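Local structure of hypothetical protein Paer03002360 (Pseudomonas aeruginosa, 2ERV) at residues Asp73-Phe78 and Ala110-Ala115; Thr32-Leu37 and Phe66-Ala71; Ala1-Ala6 and Leu19-Asp24. The protein hydrolyses the ester bond at the 3 position of lipid A in lipopolysaccharide, releasing the primary fatty acyl chain at the outer membrane. One frame throughout, in Å; residues are numbered along the deposited sequence.

In the fold
All three contacts are antiparallel strand pairs in one curled sheet, the beta barrel of this outer membrane enzyme. Contacts 1 and 2 touch. Strands 57-70 and 75-88 are neighbours, and Pro77 O probably accepts a hydrogen bond from Phe70 N. Contact 3 joins strands 2-9 and 15-24 and touches neither, its nearest atoms being about 5 Å from each. Contact 1 is a surface contact, while contacts 2 and 3 are partly buried. Contact 1 rests a phenylalanine ring on a glycine, contact 2 closes an arginine-glutamate salt bridge, and contact 3 adds waters that bridge two aspartates and two serines. One detergent molecule lies against contact 1 and reaches Phe70 of contact 2; another lies on contact 3.

Contact 1: Asp73-Phe78 and Ala110-Ala115; sequences DSIKPF and AGLKFA. With CXE (pentaethylene glycol monodecyl ether), chain F.
Phe78 has CG between its own backbone N and carbonyl carbon (chi1 67°), which starts the ring back across the strand pair toward Gly111. The ring lies flat over the glycine backbone. Gly111 N sits 3.6 Å above the plane, over the ring centre. Gly111 CA makes a CH-pi contact, 4.0 Å from the ring centroid. Lys113 N lies at the ring edge. An aromatic side chain lying over a cross-strand glycine is known as aromatic rescue of glycine, and this arrangement fits it. The same two residues are a hydrogen-bonded pair, with Phe78 N 2.9 Å from Gly111 O. Lys76 and Lys113 form the next such pair. Lys76 N gives a nearly straight bond to Lys113 O (2.7 Å, 169°). Beyond them the pairing fades, and Ala115 N makes just a weak bond to Ser74 O.

The opposite face of the sheet carries Ile75, Pro77, Leu112 and Phe114. Ile75 CG2 reaches Leu112 CB at 3.7 Å, and the two side chains cross obliquely. Ile75 and Phe114 lie side by side, with Ile75 CG1 at the ring edge. The ether part of a detergent molecule rests on this face, where its C25 is 3.8 Å from Leu112 CD2. This is consistent with a barrel wall turned to lipid.

Lys76 NZ bonds to Gly72 O in the preceding turn. The pair sits between two further strands. Lys76 and Phe78 touch Glu69 and Val67 of strand 57-70, and Ala110 and Leu112 bond through their backbones to Val122 and Val120 of strand 119-128.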
# COMPACT_ATOMS: atom_id res chain seq x y z
N ASP A 73 -16.12 14.88 11.38
CA ASP A 73 -17.48 14.53 11.05
C ASP A 73 -17.48 14.14 9.58
O ASP A 73 -17.16 12.98 9.26
CB ASP A 73 -18.46 15.65 11.35
CG ASP A 73 -19.87 15.29 10.96
OD1 ASP A 73 -20.44 14.41 11.63
OD2 ASP A 73 -20.50 15.81 10.00
N SER A 74 -17.77 15.07 8.68
CA SER A 74 -17.84 14.66 7.28
C SER A 74 -16.45 14.34 6.71
O SER A 74 -16.37 13.67 5.67
CB SER A 74 -18.57 15.67 6.42
OG SER A 74 -17.67 16.62 5.94
N ILE A 75 -15.39 14.83 7.38
CA ILE A 75 -13.98 14.50 7.02
C ILE A 75 -13.11 14.14 8.23
O ILE A 75 -12.92 14.96 9.14
CB ILE A 75 -13.31 15.66 6.21
CG1 ILE A 75 -14.28 16.17 5.15
CG2 ILE A 75 -12.02 15.17 5.59
CD1 ILE A 75 -13.68 17.11 4.16
N LYS A 76 -12.55 12.93 8.24
CA LYS A 76 -11.60 12.54 9.29
C LYS A 76 -10.21 12.34 8.67
O LYS A 76 -10.01 11.37 7.95
CB LYS A 76 -12.06 11.24 10.02
CG LYS A 76 -13.51 11.38 10.67
CD LYS A 76 -14.03 10.06 11.31
CE LYS A 76 -15.43 10.23 11.98
NZ LYS A 76 -16.33 11.27 11.28
N PRO A 77 -9.25 13.23 8.95
CA PRO A 77 -7.88 12.97 8.52
C PRO A 77 -7.34 11.73 9.17
O PRO A 77 -7.71 11.42 10.33
CB PRO A 77 -7.10 14.18 9.01
CG PRO A 77 -8.19 15.29 9.35
CD PRO A 77 -9.38 14.46 9.76
N PHE A 78 -6.43 11.02 8.47
CA PHE A 78 -5.84 9.81 9.06
C PHE A 78 -4.41 9.66 8.58
O PHE A 78 -4.07 10.16 7.50
CB PHE A 78 -6.66 8.54 8.73
CG PHE A 78 -6.65 8.15 7.25
CD1 PHE A 78 -7.70 8.54 6.42
CD2 PHE A 78 -5.62 7.36 6.71
CE1 PHE A 78 -7.72 8.17 5.07
CE2 PHE A 78 -5.62 7.01 5.34
CZ PHE A 78 -6.68 7.40 4.52
N ALA A 110 -1.38 8.72 4.25
CA ALA A 110 -2.18 9.73 4.92
C ALA A 110 -3.36 10.07 4.00
O ALA A 110 -3.25 9.96 2.75
CB ALA A 110 -1.30 10.99 5.18
N GLY A 111 -4.50 10.42 4.57
CA GLY A 111 -5.55 10.94 3.74
C GLY A 111 -6.76 11.42 4.49
O GLY A 111 -6.67 11.81 5.66
N LEU A 112 -7.89 11.43 3.79
CA LEU A 112 -9.14 11.92 4.37
C LEU A 112 -10.18 10.84 4.26
O LEU A 112 -10.36 10.22 3.19
CB LEU A 112 -9.64 13.16 3.62
CG LEU A 112 -8.63 14.32 3.51
CD1 LEU A 112 -9.13 15.50 2.58
CD2 LEU A 112 -8.27 14.82 4.88
N LYS A 113 -10.86 10.58 5.37
CA LYS A 113 -11.97 9.68 5.29
C LYS A 113 -13.29 10.45 5.40
O LYS A 113 -13.48 11.20 6.36
CB LYS A 113 -11.88 8.61 6.36
CG LYS A 113 -13.21 7.79 6.45
CD LYS A 113 -13.03 6.33 6.23
CE LYS A 113 -14.12 5.58 6.99
NZ LYS A 113 -13.59 4.28 7.43
N PHE A 114 -14.19 10.22 4.46
CA PHE A 114 -15.48 10.94 4.37
C PHE A 114 -16.59 10.27 5.11
O PHE A 114 -16.49 9.11 5.46
CB PHE A 114 -15.85 11.17 2.89
CG PHE A 114 -14.75 11.87 2.12
CD1 PHE A 114 -14.41 13.17 2.42
CD2 PHE A 114 -14.00 11.19 1.17
CE1 PHE A 114 -13.35 13.82 1.75
CE2 PHE A 114 -12.94 11.82 0.49
CZ PHE A 114 -12.61 13.15 0.80
N ALA A 115 -17.68 11.02 5.34
CA ALA A 115 -18.82 10.54 6.12
C ALA A 115 -19.52 9.35 5.47
O ALA A 115 -20.03 8.46 6.17
CB ALA A 115 -19.80 11.67 6.32
O17 CXE F . 0.48 14.27 12.45
C18 CXE F . -0.02 15.60 12.28
C19 CXE F . -0.50 15.76 10.85
O20 CXE F . -1.31 14.64 10.49
C21 CXE F . -1.60 14.55 9.09
C22 CXE F . -3.10 14.67 8.88
O23 CXE F . -3.53 13.94 7.74
C24 CXE F . -3.39 14.68 6.52
C25 CXE F . -4.57 14.42 5.59
O26 CXE F . -4.21 14.71 4.24

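Contact 2: Thr32-Leu37 and Phe66-Ala71; sequences TSTGRL and FVYEFA
Arg36 and Glu69 lie side by side and form a salt bridge. Both Arg36 NE (2.9 Å) and Arg36 NH2 (3.2 Å) bond to Glu69 OE1. This oxygen lies in the guanidinium plane, but the two nitrogens meet it from above the carboxylate plane and from the same face. The two planes are 59° apart. Arg36 NH1 is held by Ser28 OG, so the guanidinium is gripped from two directions. The backbones of this pair are also hydrogen-bonded both ways, Arg36 N to Glu69 O and Glu69 N to Arg36 O.

Tyr68 lies on the other face of the sheet. Its CG is anti to the backbone N (chi1 -169°), and the ring lies across the neighbouring strand. Arg36 O is 3.4 Å above the ring plane, offset toward the rim. Tyr68 OH reaches Gly35 C at 3.3 Å. The strands come close here, with Gly35 CA 4.0 Å from Phe70 CA. Glu69 O and the Tyr68 ring lie near Gly35 CA, where a side chain would begin. Thr34 CG2 also meets Tyr68 OH, at 3.5 Å. A water in the plane of the ring bridges Tyr68 OH and Thr32 OG1. Thr32 OG1 also accepts from Thr34 N, an ST turn in the turn that precedes strand 35-48.

Leu37 pairs with Tyr68. Leu37 CD1 packs on Val67 O at 3.5 Å. Leu37 CD2 comes within 4.3 Å of Phe66 CD1.

The contact belongs to the hairpin of strands 35-48 and 57-70 in the barrel. Strand 29-32 lies beside the first of these, where Leu37 touches Trp30. Strand 75-88 lies beside the second, where Val67 touches Glu80 and Tyr68 touches Ile79.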
# COMPACT_ATOMS: atom_id res chain seq x y z
N THR A 32 -9.49 8.97 22.32
CA THR A 32 -9.58 10.23 23.07
C THR A 32 -10.34 11.21 22.17
O THR A 32 -10.75 10.85 21.03
CB THR A 32 -8.17 10.80 23.39
OG1 THR A 32 -7.44 11.02 22.17
CG2 THR A 32 -7.30 9.77 24.15
N SER A 33 -10.48 12.45 22.64
CA SER A 33 -11.09 13.51 21.84
C SER A 33 -10.24 13.78 20.58
O SER A 33 -10.75 14.28 19.57
CB SER A 33 -11.23 14.78 22.70
OG SER A 33 -9.96 15.22 23.15
N THR A 34 -8.96 13.42 20.63
CA THR A 34 -8.06 13.60 19.50
C THR A 34 -8.34 12.67 18.33
O THR A 34 -8.25 13.10 17.17
CB THR A 34 -6.60 13.47 19.97
OG1 THR A 34 -6.35 14.57 20.85
CG2 THR A 34 -5.60 13.69 18.84
N GLY A 35 -8.71 11.42 18.62
CA GLY A 35 -8.84 10.41 17.59
C GLY A 35 -8.68 9.05 18.23
O GLY A 35 -8.87 8.91 19.46
N ARG A 36 -8.30 8.05 17.42
CA ARG A 36 -8.17 6.69 17.93
C ARG A 36 -7.18 5.99 17.02
O ARG A 36 -7.01 6.38 15.85
CB ARG A 36 -9.52 5.97 17.87
CG ARG A 36 -10.20 6.04 16.49
CD ARG A 36 -11.38 5.11 16.29
NE ARG A 36 -11.89 5.20 14.91
CZ ARG A 36 -12.34 4.17 14.19
NH1 ARG A 36 -12.30 2.93 14.68
NH2 ARG A 36 -12.80 4.36 12.96
N LEU A 37 -6.56 4.95 17.58
CA LEU A 37 -5.80 3.98 16.82
C LEU A 37 -6.76 2.88 16.39
O LEU A 37 -7.58 2.39 17.17
CB LEU A 37 -4.63 3.38 17.63
CG LEU A 37 -3.70 2.40 16.86
CD1 LEU A 37 -2.84 3.15 15.81
CD2 LEU A 37 -2.78 1.63 17.84
N PHE A 66 -2.09 -0.34 10.37
CA PHE A 66 -2.54 0.46 11.53
C PHE A 66 -2.92 1.84 11.04
O PHE A 66 -2.28 2.37 10.15
CB PHE A 66 -1.42 0.58 12.57
CG PHE A 66 -1.20 -0.72 13.34
CD1 PHE A 66 -1.96 -0.98 14.49
CD2 PHE A 66 -0.31 -1.67 12.87
CE1 PHE A 66 -1.80 -2.18 15.18
CE2 PHE A 66 -0.13 -2.88 13.57
CZ PHE A 66 -0.88 -3.12 14.72
N VAL A 67 -3.93 2.42 11.67
CA VAL A 67 -4.42 3.72 11.24
C VAL A 67 -4.58 4.55 12.45
O VAL A 67 -5.24 4.11 13.40
CB VAL A 67 -5.81 3.57 10.52
CG1 VAL A 67 -6.47 4.93 10.20
CG2 VAL A 67 -5.64 2.77 9.22
N TYR A 68 -4.06 5.77 12.43
CA TYR A 68 -4.54 6.70 13.44
C TYR A 68 -5.54 7.65 12.76
O TYR A 68 -5.18 8.37 11.84
CB TYR A 68 -3.41 7.49 14.12
CG TYR A 68 -3.94 8.22 15.32
CD1 TYR A 68 -3.99 7.60 16.59
CD2 TYR A 68 -4.47 9.49 15.19
CE1 TYR A 68 -4.52 8.30 17.73
CE2 TYR A 68 -5.04 10.14 16.26
CZ TYR A 68 -5.04 9.53 17.53
OH TYR A 68 -5.59 10.22 18.57
N GLU A 69 -6.78 7.68 13.26
CA GLU A 69 -7.83 8.44 12.62
C GLU A 69 -8.15 9.56 13.57
O GLU A 69 -8.54 9.30 14.70
CB GLU A 69 -9.07 7.58 12.41
CG GLU A 69 -10.24 8.36 11.82
CD GLU A 69 -11.54 7.58 11.93
OE1 GLU A 69 -12.11 7.46 13.06
OE2 GLU A 69 -11.98 7.07 10.88
N PHE A 70 -7.95 10.79 13.12
CA PHE A 70 -8.25 11.95 13.93
C PHE A 70 -9.77 12.25 13.95
O PHE A 70 -10.46 11.99 12.97
CB PHE A 70 -7.50 13.15 13.34
CG PHE A 70 -6.01 13.05 13.46
CD1 PHE A 70 -5.36 13.56 14.60
CD2 PHE A 70 -5.23 12.42 12.46
CE1 PHE A 70 -3.96 13.46 14.74
CE2 PHE A 70 -3.82 12.29 12.58
CZ PHE A 70 -3.18 12.82 13.74
N ALA A 71 -10.28 12.82 15.04
CA ALA A 71 -11.70 13.19 15.14
C ALA A 71 -12.19 14.03 13.94
O ALA A 71 -11.44 14.82 13.34
CB ALA A 71 -11.96 13.97 16.42
O HOH W 1 -5.77 9.20 20.87

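Contact 3: Ala1-Ala6 and Leu19-Asp24; sequences ADVSAA and LGLSWD. With CXE (pentaethylene glycol monodecyl ether), chain G.
Ser4 and Gly20 form the tight part of this contact, in the antiparallel hairpin of strands 2-9 and 15-24 of the beta barrel. Their backbones are bonded both ways, with Gly20 N 2.9 Å from Ser4 O. Ser4 OG is placed between its own backbone N and carbonyl carbon (chi1 63°). It lies 3.6 Å from Gly20 CA, close over a residue without a side chain.

Asp2 and Ser22 make the next hydrogen-bonded pair. Ser22 OG is tied to Asp42 of strand 35-48. It also accepts from a water that bonds to Ser4 OG.

On the face of Val3 and Leu21 the fit is looser, and Val3 CB is 4.2 Å from Leu21 CD2. The alkyl chain of a detergent molecule lies on Leu21, with C7 3.7 Å from its CD1. This side probably faces lipid.

The watery end is at Asp2 and Asp24. Their carboxylates are turned 62° apart and come close together. If both are charged, this would be expected to be unfavourable, and water may ease it. One water donates to Asp2 OD1 and accepts from Asp24 N. A second donates to both carboxylates. Asp2 OD1 and Asp24 OD2 are 3.8 Å apart.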
# COMPACT_ATOMS: atom_id res chain seq x y z
N ALA A 1 -16.30 -4.37 3.87
CA ALA A 1 -15.12 -4.41 3.00
C ALA A 1 -15.17 -3.19 2.09
O ALA A 1 -16.25 -2.61 1.86
CB ALA A 1 -15.12 -5.69 2.19
N ASP A 2 -13.99 -2.77 1.61
CA ASP A 2 -13.85 -1.51 0.89
C ASP A 2 -13.01 -1.93 -0.32
O ASP A 2 -12.15 -2.78 -0.19
CB ASP A 2 -13.10 -0.44 1.72
CG ASP A 2 -13.74 -0.14 3.10
OD1 ASP A 2 -13.19 -0.55 4.18
OD2 ASP A 2 -14.76 0.55 3.25
N VAL A 3 -13.29 -1.41 -1.51
CA VAL A 3 -12.43 -1.68 -2.64
C VAL A 3 -11.64 -0.38 -2.89
O VAL A 3 -12.15 0.72 -2.64
CB VAL A 3 -13.26 -2.14 -3.89
CG1 VAL A 3 -14.23 -1.04 -4.34
CG2 VAL A 3 -12.34 -2.52 -5.06
N SER A 4 -10.41 -0.50 -3.38
CA SER A 4 -9.62 0.69 -3.65
C SER A 4 -8.90 0.60 -4.98
O SER A 4 -8.63 -0.49 -5.47
CB SER A 4 -8.62 0.96 -2.52
OG SER A 4 -7.67 -0.10 -2.42
N ALA A 5 -8.65 1.76 -5.57
CA ALA A 5 -7.87 1.84 -6.80
C ALA A 5 -6.82 2.88 -6.54
O ALA A 5 -7.11 3.84 -5.83
CB ALA A 5 -8.77 2.24 -7.98
N ALA A 6 -5.61 2.66 -7.06
CA ALA A 6 -4.49 3.58 -6.83
C ALA A 6 -3.58 3.60 -8.02
O ALA A 6 -3.20 2.53 -8.56
CB ALA A 6 -3.71 3.17 -5.61
N LEU A 19 -5.07 -2.46 -7.40
CA LEU A 19 -6.48 -2.64 -7.02
C LEU A 19 -6.45 -3.38 -5.71
O LEU A 19 -5.62 -4.27 -5.55
CB LEU A 19 -7.17 -3.50 -8.07
CG LEU A 19 -7.57 -2.83 -9.38
CD1 LEU A 19 -8.17 -3.94 -10.32
CD2 LEU A 19 -8.64 -1.71 -9.14
N GLY A 20 -7.34 -3.02 -4.77
CA GLY A 20 -7.21 -3.52 -3.43
C GLY A 20 -8.55 -3.82 -2.77
O GLY A 20 -9.59 -3.30 -3.16
N LEU A 21 -8.51 -4.68 -1.77
CA LEU A 21 -9.68 -4.89 -0.92
C LEU A 21 -9.19 -4.73 0.51
O LEU A 21 -8.08 -5.17 0.80
CB LEU A 21 -10.19 -6.33 -1.09
CG LEU A 21 -10.91 -6.71 -2.40
CD1 LEU A 21 -11.14 -8.24 -2.50
CD2 LEU A 21 -12.21 -5.94 -2.49
N SER A 22 -10.02 -4.12 1.38
CA SER A 22 -9.67 -3.79 2.74
C SER A 22 -10.77 -4.27 3.65
O SER A 22 -11.94 -4.12 3.29
CB SER A 22 -9.61 -2.23 2.92
OG SER A 22 -8.54 -1.71 2.17
N TRP A 23 -10.40 -4.79 4.84
CA TRP A 23 -11.36 -5.20 5.85
C TRP A 23 -11.05 -4.50 7.17
O TRP A 23 -10.02 -4.77 7.81
CB TRP A 23 -11.35 -6.73 6.06
CG TRP A 23 -11.79 -7.51 4.87
CD1 TRP A 23 -13.07 -7.99 4.60
CD2 TRP A 23 -10.98 -7.92 3.76
NE1 TRP A 23 -13.09 -8.65 3.40
CE2 TRP A 23 -11.83 -8.64 2.86
CE3 TRP A 23 -9.64 -7.74 3.42
CZ2 TRP A 23 -11.36 -9.16 1.66
CZ3 TRP A 23 -9.18 -8.28 2.22
CH2 TRP A 23 -10.03 -8.99 1.37
N ASP A 24 -11.96 -3.62 7.59
CA ASP A 24 -11.79 -2.84 8.80
C ASP A 24 -11.68 -3.83 9.96
O ASP A 24 -12.47 -4.76 10.03
CB ASP A 24 -13.05 -2.02 9.01
CG ASP A 24 -12.86 -0.54 8.75
OD1 ASP A 24 -13.41 0.21 9.58
OD2 ASP A 24 -12.18 -0.04 7.80
C4 CXE G . -5.45 -9.72 -3.98
C5 CXE G . -6.88 -9.22 -3.98
C6 CXE G . -7.04 -7.96 -4.80
C7 CXE G . -8.52 -7.78 -5.13
C8 CXE G . -8.74 -6.80 -6.27
C9 CXE G . -10.18 -6.32 -6.23
C10 CXE G . -10.87 -6.71 -7.54
O11 CXE G . -12.09 -5.97 -7.71
C12 CXE G . -12.00 -4.99 -8.74
C13 CXE G . -13.05 -5.22 -9.81
O14 CXE G . -13.63 -3.96 -10.10
C15 CXE G . -14.58 -4.04 -11.15
C16 CXE G . -14.67 -2.64 -11.77
O HOH W 2 -14.35 -2.86 6.09
O HOH W 3 -9.01 -1.32 -0.36
O HOH W 4 -10.97 -0.67 5.28